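Local coordinates for mandelate racemase/muconate lactonizing enzyme, C-terminal domain protein (Paracoccus denitrificans, PDB 4DWD), which binds magnesium and, as a member of the mandelate racemase group of the enolase superfamily, probably acts as a hydro-lyase, at residues Gly120-Ser131 against Ser314-Leu325; Ile272-Met282 against Gly305-Thr315. One frame throughout, in Å; residues are numbered along the deposited sequence.

Contact 1 (Gly120-Ser131 against Ser314-Leu325)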
loop_
_atom_site.group_PDB
_atom_site.type_symbol
_atom_site.label_atom_id
_atom_site.label_comp_id
_atom_site.label_asym_id
_atom_site.label_seq_id
_atom_site.Cartn_x
_atom_site.Cartn_y
_atom_site.Cartn_z
ATOM N N GLY B 120 -2.937 -18.835 35.989
ATOM C CA GLY B 120 -4.298 -19.305 36.239
ATOM C C GLY B 120 -5.006 -19.840 35.005
ATOM O O GLY B 120 -4.674 -19.487 33.866
ATOM N N ALA B 121 -6.000 -20.687 35.251
ATOM C CA ALA B 121 -6.833 -21.250 34.201
ATOM C C ALA B 121 -8.196 -20.575 34.159
ATOM O O ALA B 121 -8.820 -20.352 35.201
ATOM C CB ALA B 121 -7.003 -22.741 34.424
ATOM N N TRP B 122 -8.650 -20.251 32.950
ATOM C CA TRP B 122 -10.028 -19.796 32.719
ATOM C C TRP B 122 -10.985 -20.940 32.824
ATOM O O TRP B 122 -12.168 -20.753 33.088
ATOM C CB TRP B 122 -10.174 -19.203 31.329
ATOM C CG TRP B 122 -9.457 -17.897 31.192
ATOM C CD1 TRP B 122 -8.155 -17.690 30.743
ATOM C CD2 TRP B 122 -9.977 -16.565 31.509
ATOM N NE1 TRP B 122 -7.842 -16.362 30.766
ATOM C CE2 TRP B 122 -8.891 -15.628 31.222
ATOM C CE3 TRP B 122 -11.195 -16.072 31.980
ATOM C CZ2 TRP B 122 -9.035 -14.257 31.404
ATOM C CZ3 TRP B 122 -11.324 -14.683 32.170
ATOM C CH2 TRP B 122 -10.268 -13.799 31.877
ATOM N N ARG B 123 -10.476 -22.137 32.562
ATOM C CA ARG B 123 -11.278 -23.350 32.493
ATOM C C ARG B 123 -10.361 -24.531 32.759
ATOM O O ARG B 123 -9.197 -24.526 32.349
ATOM C CB ARG B 123 -11.899 -23.498 31.097
ATOM C CG ARG B 123 -10.849 -23.716 30.006
ATOM C CD ARG B 123 -11.346 -23.463 28.594
ATOM N NE ARG B 123 -11.730 -22.068 28.385
ATOM C CZ ARG B 123 -10.889 -21.074 28.115
ATOM N NH1 ARG B 123 -9.573 -21.291 28.014
ATOM N NH2 ARG B 123 -11.377 -19.848 27.939
ATOM N N THR B 124 -10.877 -25.548 33.438
ATOM C CA THR B 124 -10.132 -26.798 33.578
ATOM C C THR B 124 -10.870 -27.961 32.906
ATOM O O THR B 124 -10.407 -29.101 32.938
ATOM C CB THR B 124 -9.800 -27.131 35.047
ATOM O OG1 THR B 124 -11.011 -27.190 35.808
ATOM C CG2 THR B 124 -8.857 -26.092 35.642
ATOM N N ARG B 125 -12.015 -27.663 32.301
ATOM C CA ARG B 125 -12.657 -28.603 31.389
ATOM C C ARG B 125 -12.642 -28.000 29.997
ATOM O O ARG B 125 -13.257 -26.966 29.747
ATOM C CB ARG B 125 -14.079 -28.918 31.834
ATOM C CG ARG B 125 -14.123 -29.820 33.043
ATOM C CD ARG B 125 -15.546 -30.237 33.329
ATOM N NE ARG B 125 -15.661 -30.930 34.606
ATOM C CZ ARG B 125 -16.781 -31.480 35.056
ATOM N NH1 ARG B 125 -17.883 -31.426 34.341
ATOM N NH2 ARG B 125 -16.793 -32.091 36.223
ATOM N N LEU B 126 -11.903 -28.629 29.093
ATOM C CA LEU B 126 -11.678 -28.031 27.784
ATOM C C LEU B 126 -12.390 -28.839 26.716
ATOM O O LEU B 126 -12.161 -30.039 26.607
ATOM C CB LEU B 126 -10.180 -27.944 27.480
ATOM C CG LEU B 126 -9.313 -27.046 28.369
ATOM C CD1 LEU B 126 -8.882 -27.764 29.641
ATOM C CD2 LEU B 126 -8.090 -26.536 27.608
ATOM N N PRO B 127 -13.265 -28.190 25.928
ATOM C CA PRO B 127 -13.934 -28.943 24.861
ATOM C C PRO B 127 -12.945 -29.477 23.831
ATOM O O PRO B 127 -11.909 -28.851 23.586
ATOM C CB PRO B 127 -14.867 -27.909 24.223
ATOM C CG PRO B 127 -14.277 -26.588 24.582
ATOM C CD PRO B 127 -13.656 -26.770 25.935
ATOM N N CYS B 128 -13.264 -30.625 23.241
ATOM C CA CYS B 128 -12.425 -31.196 22.187
ATOM C C CYS B 128 -13.092 -31.111 20.808
ATOM O O CYS B 128 -14.312 -30.938 20.708
ATOM C CB CYS B 128 -12.060 -32.652 22.507
ATOM S SG CYS B 128 -13.362 -33.872 22.187
ATOM N N TYR B 129 -12.290 -31.200 19.747
ATOM C CA TYR B 129 -12.834 -31.482 18.416
ATOM C C TYR B 129 -12.201 -32.743 17.858
ATOM O O TYR B 129 -11.000 -32.968 18.030
ATOM C CB TYR B 129 -12.712 -30.274 17.463
ATOM C CG TYR B 129 -11.361 -29.945 16.837
ATOM C CD1 TYR B 129 -10.909 -30.627 15.709
ATOM C CD2 TYR B 129 -10.568 -28.895 17.332
ATOM C CE1 TYR B 129 -9.703 -30.297 15.103
ATOM C CE2 TYR B 129 -9.355 -28.560 16.730
ATOM C CZ TYR B 129 -8.932 -29.268 15.618
ATOM O OH TYR B 129 -7.749 -28.958 15.000
ATOM N N SER B 130 -13.015 -33.585 17.225
ATOM C CA SER B 130 -12.520 -34.805 16.604
ATOM C C SER B 130 -11.853 -34.436 15.292
ATOM O O SER B 130 -12.511 -33.924 14.372
ATOM C CB SER B 130 -13.663 -35.790 16.340
ATOM O OG SER B 130 -14.285 -36.195 17.543
ATOM N N SER B 131 -10.550 -34.690 15.221
ATOM C CA SER B 131 -9.747 -34.360 14.056
ATOM C C SER B 131 -9.478 -35.667 13.314
ATOM O O SER B 131 -8.741 -36.521 13.807
ATOM C CB SER B 131 -8.456 -33.696 14.513
ATOM O OG SER B 131 -7.720 -33.209 13.414
ATOM N N SER B 314 -5.680 -23.700 28.699
ATOM C CA SER B 314 -6.467 -23.355 29.879
ATOM C C SER B 314 -6.313 -21.874 30.229
ATOM O O SER B 314 -7.215 -21.296 30.862
ATOM C CB SER B 314 -6.088 -24.238 31.078
ATOM O OG SER B 314 -4.855 -23.848 31.664
ATOM N N THR B 315 -5.198 -21.269 29.797
ATOM C CA THR B 315 -4.878 -19.857 30.114
ATOM C C THR B 315 -5.411 -18.866 29.080
ATOM O O THR B 315 -5.312 -17.656 29.283
ATOM C CB THR B 315 -3.352 -19.595 30.246
ATOM O OG1 THR B 315 -2.740 -19.538 28.950
ATOM C CG2 THR B 315 -2.666 -20.640 31.136
ATOM N N LEU B 316 -5.932 -19.380 27.967
ATOM C CA LEU B 316 -6.377 -18.545 26.848
ATOM C C LEU B 316 -7.762 -17.975 27.134
ATOM O O LEU B 316 -8.721 -18.722 27.293
ATOM C CB LEU B 316 -6.381 -19.359 25.545
ATOM C CG LEU B 316 -6.777 -18.645 24.244
ATOM C CD1 LEU B 316 -5.750 -17.594 23.834
ATOM C CD2 LEU B 316 -6.989 -19.638 23.112
HETATM N N MSE B 317 -7.855 -16.651 27.214
HETATM C CA MSE B 317 -9.125 -16.000 27.541
HETATM C C MSE B 317 -10.146 -16.248 26.458
HETATM O O MSE B 317 -11.184 -16.866 26.718
HETATM C CB MSE B 317 -8.890 -14.513 27.761
HETATM C CG MSE B 317 -10.196 -13.812 28.120
HETATM SE SE MSE B 317 -9.843 -11.907 28.486
HETATM C CE MSE B 317 -8.805 -11.496 26.851
ATOM N N HIS B 318 -9.856 -15.775 25.244
ATOM C CA HIS B 318 -10.806 -15.879 24.129
ATOM C C HIS B 318 -10.589 -17.130 23.348
ATOM O O HIS B 318 -10.154 -17.084 22.187
ATOM C CB HIS B 318 -10.720 -14.667 23.203
ATOM C CG HIS B 318 -11.115 -13.369 23.853
ATOM N ND1 HIS B 318 -10.492 -12.207 23.576
ATOM C CD2 HIS B 318 -12.108 -13.074 24.791
ATOM C CE1 HIS B 318 -11.055 -11.216 24.299
ATOM N NE2 HIS B 318 -12.037 -11.751 25.047
HETATM N N MSE B 319 -10.877 -18.268 23.975
HETATM C CA MSE B 319 -10.884 -19.556 23.266
HETATM C C MSE B 319 -12.090 -19.601 22.354
HETATM O O MSE B 319 -13.223 -19.422 22.802
HETATM C CB MSE B 319 -10.871 -20.727 24.245
HETATM C CG MSE B 319 -10.035 -21.877 23.692
HETATM SE SE MSE B 319 -9.805 -23.385 24.955
HETATM C CE MSE B 319 -11.578 -24.067 24.536
ATOM N N THR B 320 -11.844 -19.819 21.063
ATOM C CA THR B 320 -12.895 -19.759 20.044
ATOM C C THR B 320 -13.178 -21.099 19.373
ATOM O O THR B 320 -14.261 -21.302 18.813
ATOM C CB THR B 320 -12.531 -18.754 18.938
ATOM O OG1 THR B 320 -11.218 -19.060 18.435
ATOM C CG2 THR B 320 -12.555 -17.332 19.477
ATOM N N LYS B 321 -12.201 -22.001 19.417
ATOM C CA LYS B 321 -12.352 -23.339 18.842
ATOM C C LYS B 321 -11.860 -24.344 19.877
ATOM O O LYS B 321 -11.094 -23.982 20.770
ATOM C CB LYS B 321 -11.568 -23.466 17.516
ATOM C CG LYS B 321 -11.905 -22.408 16.459
ATOM C CD LYS B 321 -13.215 -22.678 15.738
ATOM C CE LYS B 321 -13.386 -21.800 14.500
ATOM N NZ LYS B 321 -13.399 -20.335 14.785
ATOM N N PRO B 322 -12.315 -25.598 19.787
ATOM C CA PRO B 322 -11.926 -26.599 20.769
ATOM C C PRO B 322 -10.486 -27.094 20.617
ATOM O O PRO B 322 -9.788 -26.734 19.679
ATOM C CB PRO B 322 -12.894 -27.754 20.497
ATOM C CG PRO B 322 -13.988 -27.172 19.673
ATOM C CD PRO B 322 -13.322 -26.121 18.848
ATOM N N VAL B 323 -10.077 -27.933 21.560
ATOM C CA VAL B 323 -8.761 -28.582 21.559
ATOM C C VAL B 323 -8.726 -29.746 20.565
ATOM O O VAL B 323 -9.606 -30.603 20.559
ATOM C CB VAL B 323 -8.448 -29.127 22.968
ATOM C CG1 VAL B 323 -7.109 -29.856 22.979
ATOM C CG2 VAL B 323 -8.445 -27.999 23.992
ATOM N N GLU B 324 -7.688 -29.794 19.736
ATOM C CA GLU B 324 -7.547 -30.878 18.762
ATOM C C GLU B 324 -7.346 -32.256 19.396
ATOM O O GLU B 324 -6.496 -32.431 20.276
ATOM C CB GLU B 324 -6.402 -30.586 17.793
ATOM C CG GLU B 324 -6.322 -31.637 16.687
ATOM C CD GLU B 324 -5.457 -31.250 15.503
ATOM O OE1 GLU B 324 -4.650 -30.307 15.596
ATOM O OE2 GLU B 324 -5.568 -31.941 14.473
ATOM N N LEU B 325 -8.147 -33.215 18.929
ATOM C CA LEU B 325 -8.005 -34.633 19.254
ATOM C C LEU B 325 -7.890 -35.435 17.956
ATOM O O LEU B 325 -8.892 -35.733 17.280
ATOM C CB LEU B 325 -9.158 -35.132 20.132
ATOM C CG LEU B 325 -9.110 -36.632 20.487
ATOM C CD1 LEU B 325 -7.883 -36.949 21.343
ATOM C CD2 LEU B 325 -10.393 -37.039 21.190
#

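Contact 2 (Ile272-Met282 against Gly305-Thr315)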
loop_
_atom_site.group_PDB
_atom_site.type_symbol
_atom_site.label_atom_id
_atom_site.label_comp_id
_atom_site.label_asym_id
_atom_site.label_seq_id
_atom_site.Cartn_x
_atom_site.Cartn_y
_atom_site.Cartn_z
ATOM N N ILE B 272 2.821 -26.821 19.777
ATOM C CA ILE B 272 3.706 -26.778 20.939
ATOM C C ILE B 272 4.893 -27.758 20.921
ATOM O O ILE B 272 5.894 -27.520 21.619
ATOM C CB ILE B 272 2.840 -26.954 22.228
ATOM C CG1 ILE B 272 3.526 -26.428 23.493
ATOM C CG2 ILE B 272 2.332 -28.390 22.398
ATOM C CD1 ILE B 272 2.495 -26.034 24.528
ATOM N N VAL B 273 4.785 -28.853 20.158
ATOM C CA VAL B 273 5.899 -29.797 20.035
ATOM C C VAL B 273 6.684 -29.612 18.745
ATOM O O VAL B 273 7.709 -30.286 18.530
ATOM C CB VAL B 273 5.481 -31.282 20.208
ATOM C CG1 VAL B 273 4.863 -31.509 21.570
ATOM C CG2 VAL B 273 4.549 -31.770 19.109
ATOM N N LYS B 274 6.221 -28.689 17.898
ATOM C CA LYS B 274 6.978 -28.321 16.693
ATOM C C LYS B 274 7.871 -27.103 16.900
ATOM O O LYS B 274 8.881 -26.945 16.210
ATOM C CB LYS B 274 6.044 -28.051 15.504
ATOM C CG LYS B 274 5.298 -29.298 15.051
ATOM C CD LYS B 274 4.439 -28.966 13.838
ATOM C CE LYS B 274 3.602 -30.152 13.376
ATOM N NZ LYS B 274 4.449 -31.213 12.750
HETATM N N MSE B 275 7.480 -26.231 17.821
HETATM C CA MSE B 275 8.182 -24.963 18.051
HETATM C C MSE B 275 7.777 -24.444 19.400
HETATM O O MSE B 275 6.651 -24.696 19.863
HETATM C CB MSE B 275 7.810 -23.948 16.951
HETATM C CG MSE B 275 6.325 -23.563 16.890
HETATM SE SE MSE B 275 5.890 -22.035 18.062
HETATM C CE MSE B 275 6.533 -20.606 16.879
ATOM N N GLY B 276 8.705 -23.737 20.041
ATOM C CA GLY B 276 8.391 -22.902 21.191
ATOM C C GLY B 276 8.184 -23.578 22.530
ATOM O O GLY B 276 8.584 -23.048 23.559
ATOM N N GLY B 277 7.545 -24.747 22.542
ATOM C CA GLY B 277 7.177 -25.334 23.823
ATOM C C GLY B 277 6.207 -24.415 24.543
ATOM O O GLY B 277 5.557 -23.569 23.924
ATOM N N ILE B 278 6.078 -24.591 25.850
ATOM C CA ILE B 278 5.167 -23.765 26.632
ATOM C C ILE B 278 5.559 -22.279 26.573
ATOM O O ILE B 278 4.711 -21.423 26.315
ATOM C CB ILE B 278 5.084 -24.298 28.084
ATOM C CG1 ILE B 278 4.314 -25.632 28.073
ATOM C CG2 ILE B 278 4.459 -23.254 29.015
ATOM C CD1 ILE B 278 4.582 -26.523 29.267
ATOM N N THR B 279 6.835 -21.982 26.792
ATOM C CA THR B 279 7.307 -20.591 26.784
ATOM C C THR B 279 6.991 -19.905 25.449
ATOM O O THR B 279 6.428 -18.804 25.419
ATOM C CB THR B 279 8.812 -20.553 27.059
ATOM O OG1 THR B 279 9.072 -21.265 28.281
ATOM C CG2 THR B 279 9.305 -19.124 27.189
ATOM N N GLY B 280 7.332 -20.565 24.348
ATOM C CA GLY B 280 7.123 -19.965 23.031
ATOM C C GLY B 280 5.668 -19.865 22.644
ATOM O O GLY B 280 5.254 -18.893 21.992
HETATM N N MSE B 281 4.869 -20.860 23.038
HETATM C CA MSE B 281 3.445 -20.841 22.707
HETATM C C MSE B 281 2.751 -19.705 23.433
HETATM O O MSE B 281 1.835 -19.079 22.877
HETATM C CB MSE B 281 2.789 -22.197 22.934
HETATM C CG MSE B 281 3.300 -23.191 21.883
HETATM SE SE MSE B 281 2.490 -22.886 20.107
HETATM C CE MSE B 281 0.716 -23.545 20.560
HETATM N N MSE B 282 3.182 -19.396 24.652
HETATM C CA MSE B 282 2.623 -18.237 25.365
HETATM C C MSE B 282 2.967 -16.949 24.652
HETATM O O MSE B 282 2.136 -16.048 24.575
HETATM C CB MSE B 282 3.052 -18.197 26.839
HETATM C CG MSE B 282 2.533 -19.386 27.660
HETATM SE SE MSE B 282 0.573 -19.351 27.923
HETATM C CE MSE B 282 0.488 -17.876 29.202
ATOM N N GLY B 305 2.716 -33.958 24.529
ATOM C CA GLY B 305 2.317 -32.774 23.753
ATOM C C GLY B 305 0.896 -32.333 24.069
ATOM O O GLY B 305 0.601 -31.145 24.134
ATOM N N HIS B 306 0.001 -33.298 24.273
ATOM C CA HIS B 306 -1.369 -32.967 24.621
ATOM C C HIS B 306 -1.423 -32.243 25.938
ATOM O O HIS B 306 -2.120 -31.237 26.071
ATOM C CB HIS B 306 -2.207 -34.233 24.683
ATOM C CG HIS B 306 -3.572 -34.014 25.251
ATOM N ND1 HIS B 306 -4.590 -33.486 24.528
ATOM C CD2 HIS B 306 -4.074 -34.264 26.522
ATOM C CE1 HIS B 306 -5.689 -33.413 25.303
ATOM N NE2 HIS B 306 -5.376 -33.899 26.520
ATOM N N PHE B 307 -0.689 -32.744 26.927
ATOM C CA PHE B 307 -0.705 -32.122 28.246
ATOM C C PHE B 307 -0.139 -30.704 28.203
ATOM O O PHE B 307 -0.714 -29.787 28.788
ATOM C CB PHE B 307 0.030 -32.998 29.264
ATOM C CG PHE B 307 -0.842 -34.045 29.891
ATOM C CD1 PHE B 307 -1.295 -35.137 29.152
ATOM C CD2 PHE B 307 -1.191 -33.949 31.226
ATOM C CE1 PHE B 307 -2.096 -36.101 29.738
ATOM C CE2 PHE B 307 -1.990 -34.907 31.821
ATOM C CZ PHE B 307 -2.449 -35.987 31.072
ATOM N N ALA B 308 0.982 -30.512 27.506
ATOM C CA ALA B 308 1.516 -29.159 27.348
ATOM C C ALA B 308 0.495 -28.227 26.705
ATOM O O ALA B 308 0.267 -27.110 27.172
ATOM C CB ALA B 308 2.799 -29.193 26.533
ATOM N N ASN B 309 -0.131 -28.720 25.643
ATOM C CA ASN B 309 -1.149 -27.973 24.905
ATOM C C ASN B 309 -2.310 -27.543 25.797
ATOM O O ASN B 309 -2.700 -26.370 25.779
ATOM C CB ASN B 309 -1.639 -28.815 23.717
ATOM C CG ASN B 309 -2.437 -28.016 22.691
ATOM O OD1 ASN B 309 -2.057 -26.915 22.307
ATOM N ND2 ASN B 309 -3.540 -28.597 22.217
ATOM N N ILE B 310 -2.860 -28.473 26.585
ATOM C CA ILE B 310 -4.000 -28.096 27.443
ATOM C C ILE B 310 -3.628 -27.171 28.620
ATOM O O ILE B 310 -4.425 -26.322 29.005
ATOM C CB ILE B 310 -4.883 -29.294 27.879
ATOM C CG1 ILE B 310 -4.113 -30.250 28.803
ATOM C CG2 ILE B 310 -5.483 -29.992 26.649
ATOM C CD1 ILE B 310 -4.990 -31.327 29.417
ATOM N N HIS B 311 -2.420 -27.284 29.173
ATOM C CA HIS B 311 -2.008 -26.277 30.162
ATOM C C HIS B 311 -2.021 -24.894 29.550
ATOM O O HIS B 311 -2.546 -23.948 30.141
ATOM C CB HIS B 311 -0.643 -26.590 30.762
ATOM C CG HIS B 311 -0.686 -27.632 31.858
ATOM N ND1 HIS B 311 -0.915 -27.312 33.151
ATOM C CD2 HIS B 311 -0.524 -29.016 31.813
ATOM C CE1 HIS B 311 -0.896 -28.435 33.900
ATOM N NE2 HIS B 311 -0.657 -29.479 33.080
ATOM N N VAL B 312 -1.434 -24.751 28.367
ATOM C CA VAL B 312 -1.431 -23.446 27.700
ATOM C C VAL B 312 -2.845 -22.995 27.343
ATOM O O VAL B 312 -3.215 -21.865 27.603
ATOM C CB VAL B 312 -0.516 -23.447 26.454
ATOM C CG1 VAL B 312 -0.770 -22.236 25.556
ATOM C CG2 VAL B 312 0.948 -23.505 26.874
ATOM N N LEU B 313 -3.647 -23.882 26.766
ATOM C CA LEU B 313 -5.004 -23.467 26.362
ATOM C C LEU B 313 -5.942 -23.128 27.522
ATOM O O LEU B 313 -6.872 -22.335 27.358
ATOM C CB LEU B 313 -5.629 -24.481 25.402
ATOM C CG LEU B 313 -4.958 -24.413 24.019
ATOM C CD1 LEU B 313 -5.385 -25.583 23.149
ATOM C CD2 LEU B 313 -5.253 -23.087 23.319
ATOM N N SER B 314 -5.680 -23.700 28.699
ATOM C CA SER B 314 -6.467 -23.355 29.879
ATOM C C SER B 314 -6.313 -21.874 30.229
ATOM O O SER B 314 -7.215 -21.296 30.862
ATOM C CB SER B 314 -6.088 -24.238 31.078
ATOM O OG SER B 314 -4.855 -23.848 31.664
ATOM N N THR B 315 -5.198 -21.269 29.797
ATOM C CA THR B 315 -4.878 -19.857 30.114
ATOM C C THR B 315 -5.411 -18.866 29.080
ATOM O O THR B 315 -5.312 -17.656 29.283
ATOM C CB THR B 315 -3.352 -19.595 30.246
ATOM O OG1 THR B 315 -2.740 -19.538 28.950
ATOM C CG2 THR B 315 -2.666 -20.640 31.136
HETATM O O HOH W 1 -0.020 -27.380 20.280
#

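Contact 1 (Gly120-Ser131 against Ser314-Leu325)
Arg123 reaches across to Leu316 and grips one carbonyl oxygen end-on: NH1 lies 2.8 Å and NH2 3.0 Å from Leu316 O, which sits only 3° out of the guanidinium plane. NH2 adds a weak bond to Met317 O. Trp122 CB lies over one face of this group near its rim and Met319 CB over the opposite face, likewise off-centre, and the bend at chi3 (64°) turns the chain's end back to the turn it holds. With an alanine here the two donors to Leu316 O would be gone, and the 316-319 loop would probably be freer to shift. Alongside, Met317, modelled as selenomethionine, runs beside the Trp122 indole, its CA 3.6 Å from the centroid of the five-membered ring in a CH-pi contact and its selenium obliquely placed in a Met-aromatic one. Further along, strand 125-131 meets strand 323-325 in parallel, joining the first and eighth strands of the modified TIM barrel, (beta/alpha)7beta, of this superfamily; Val323 N donates to Pro127 O and Tyr129 N to Val323 O, both at 2.9 Å. Beyond them Glu324 CA lies over the face of the Tyr129 ring, 3.9 Å from its centroid, while Ser131 OG donates to Glu324 OE2 on its anti side (2.7 Å). A second shell fixes these groups: Lys160 bonds Tyr129 OH, Arg162 bonds Ser131 OG, and the backbone N of Gln299 bonds Glu324 OE1.

Contact 2 (Ile272-Met282 against Gly305-Thr315)
Ile272 lies against one side of helix 305-314, and its branches divide the surface between them. From CB, the CG2 methyl goes to the helix backbone, 3.7 Å from Gly305 O; CG1, anti to the backbone N (chi1 -159°), carries the longer branch along the helix past the Ala308 methyl. At the tip, CD1 touches Ala308 CB and Val312 CG2, each at 3.8 Å, and also rests on Ala308 O. Next to it, Val273 CG1 packs on Gly305 CA at 3.6 Å, so close that a beta carbon on Gly305 would clash. In this pairing of neighbouring helices of the barrel's outer layer, the axes of segments 277-282 and 305-314 approach to 10.1 Å, with 36° between their directions. Ile278 and Val312 run antiparallel alongside one another, CG2 of each in touch, and the selenium of Met282, a selenomethionine, comes within 4.0 Å of Val312 CG1 before meeting Thr315 OG1, a hydroxyl already bonded to Val312 O. Ile100 and Trp103 of helix 90-110 pack against the same cluster. With no direct hydrogen bond between the segments, van der Waals packing, mostly apolar, carries the contact, and one water, accepting from Ile272 N and donating to Asn309 OD1 (2.9 Å each), adds a polar bridge.

From the N terminus, the chain first passes Gly120-Ser131, which opens the barrel with strand 125-131, and then builds most of the barrel before Ser314-Leu325 returns to it; contact 1 thus closes a loop with 182 residues between its segments. Contact 2 is nested inside that loop, bringing Ile272-Met282 against Gly305-Thr315 after a gap of only 22 residues. The two share Ser314 and Thr315, on the way from helix 304-314 to strand 323-325. Leu126 CD2 also packs on Leu313 CB, and Val323 CG1 on Asn309 ND2. Helix 304-314 is therefore tied to helix 277-291 through contact 2 and to the barrel's first strand where contact 1 adjoins it.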